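Side-chain contact in major Capsid Protein VP1 (Chimpanzee polyomavirus Bob, PDB 6Y9I), which forms the pentameric building blocks of the polyomavirus capsid shell and probably engages glycan receptors on the host cell surface: residues G146-S149 and K154-S157. Numbering follows the deposited sequence.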
loop_
_atom_site.group_PDB
_atom_site.type_symbol
_atom_site.label_atom_id
_atom_site.label_comp_id
_atom_site.label_asym_id
_atom_site.label_seq_id
_atom_site.Cartn_x
_atom_site.Cartn_y
_atom_site.Cartn_z
ATOM N N GLY A 146 -2.812 -30.087 0.789
ATOM C CA GLY A 146 -3.631 -30.005 1.994
ATOM C C GLY A 146 -2.836 -29.545 3.175
ATOM O O GLY A 146 -1.622 -29.765 3.230
ATOM N N ILE A 147 -3.546 -28.887 4.076
ATOM C CA ILE A 147 -3.057 -28.442 5.392
ATOM C C ILE A 147 -4.277 -28.313 6.318
ATOM O O ILE A 147 -5.443 -28.337 5.827
ATOM C CB ILE A 147 -2.303 -27.120 5.193
ATOM C CG1 ILE A 147 -1.363 -26.819 6.358
ATOM C CG2 ILE A 147 -3.288 -25.987 4.947
ATOM C CD1 ILE A 147 -0.687 -25.503 6.237
ATOM N N GLU A 148 -4.026 -28.234 7.616
ATOM C CA GLU A 148 -5.037 -27.884 8.639
ATOM C C GLU A 148 -4.426 -26.777 9.496
ATOM O O GLU A 148 -3.226 -26.910 9.830
ATOM C CB GLU A 148 -5.397 -29.093 9.510
ATOM C CG GLU A 148 -6.063 -30.227 8.759
ATOM C CD GLU A 148 -7.482 -29.921 8.349
ATOM O OE1 GLU A 148 -8.124 -29.056 8.999
ATOM O OE2 GLU A 148 -7.956 -30.561 7.404
ATOM N N SER A 149 -5.201 -25.746 9.840
ATOM C CA SER A 149 -4.832 -24.776 10.902
ATOM C C SER A 149 -4.886 -25.503 12.259
ATOM O O SER A 149 -3.966 -25.314 13.077
ATOM C CB SER A 149 -5.736 -23.577 10.837
ATOM O OG SER A 149 -7.092 -23.999 10.705
ATOM N N LYS A 154 -13.006 -31.110 14.266
ATOM C CA LYS A 154 -14.040 -32.148 14.029
ATOM C C LYS A 154 -14.838 -31.744 12.794
ATOM O O LYS A 154 -15.492 -30.670 12.823
ATOM C CB LYS A 154 -14.938 -32.298 15.251
ATOM C CG LYS A 154 -14.212 -32.820 16.480
ATOM C CD LYS A 154 -15.119 -32.996 17.664
ATOM C CE LYS A 154 -14.349 -33.306 18.933
ATOM N NZ LYS A 154 -13.709 -32.088 19.498
ATOM N N TYR A 155 -14.811 -32.585 11.758
ATOM C CA TYR A 155 -15.599 -32.384 10.527
ATOM C C TYR A 155 -16.759 -33.368 10.478
ATOM O O TYR A 155 -16.539 -34.543 10.712
ATOM C CB TYR A 155 -14.733 -32.543 9.282
ATOM C CG TYR A 155 -13.630 -31.529 9.188
ATOM C CD1 TYR A 155 -13.913 -30.209 8.902
ATOM C CD2 TYR A 155 -12.306 -31.893 9.372
ATOM C CE1 TYR A 155 -12.906 -29.266 8.812
ATOM C CE2 TYR A 155 -11.284 -30.961 9.284
ATOM C CZ TYR A 155 -11.585 -29.642 8.986
ATOM O OH TYR A 155 -10.604 -28.698 8.931
ATOM N N ALA A 156 -17.939 -32.859 10.126
ATOM C CA ALA A 156 -19.141 -33.647 9.787
ATOM C C ALA A 156 -18.796 -34.575 8.630
ATOM O O ALA A 156 -18.042 -34.180 7.735
ATOM C CB ALA A 156 -20.302 -32.752 9.446
ATOM N N SER A 157 -19.299 -35.797 8.698
ATOM C CA SER A 157 -19.041 -36.869 7.711
ATOM C C SER A 157 -20.378 -37.229 7.061
ATOM O O SER A 157 -21.386 -37.293 7.790
ATOM C CB SER A 157 -18.392 -38.033 8.402
ATOM O OG SER A 157 -17.846 -38.926 7.458
#
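Tyr155 and Glu148 reach for each other from opposite directions within the loop that follows strand 142-146, a case where one polar bond carries nearly the whole contact between two parts of one loop. The phenol gives its proton to the carboxylate, with Tyr155 OH 2.5 Å from Glu148 OE1, a short bond that uses the syn lone pair of that oxygen. Glu148 OE1 lies at the edge of the tyrosine ring, in its plane, while the carboxylate as a whole is turned 59° from that plane. A bend in the glutamate chain at chi2 (-72°) turns the acid off the line of the chain toward the phenol, and Glu148 OE2 lies 3.8 Å from Tyr155 CE2. That second oxygen comes close to the carboxylate of Glu201, a proximity that may raise the pKa of one of the two acids, while the tyrosine's hydrogen bond would partly offset this for Glu148.

The tight part is this buried carboxylate and the hydroxyl it holds. Away from it the backbones stand well apart, 11.3 Å between Glu148 CA and Lys154 CA; Tyr155 is partly exposed, and Lys154 and Ser157, on the two sides of it in the chain, are exposed. His165 stacks on the tyrosine ring, and Tyr45 OH of a neighbouring subunit is hydrogen-bonded to Ser149 O. What results is a tyrosine-carboxylate hydrogen bond in one of the long loops that extend from the antiparallel jelly-roll of polyomavirus VP1.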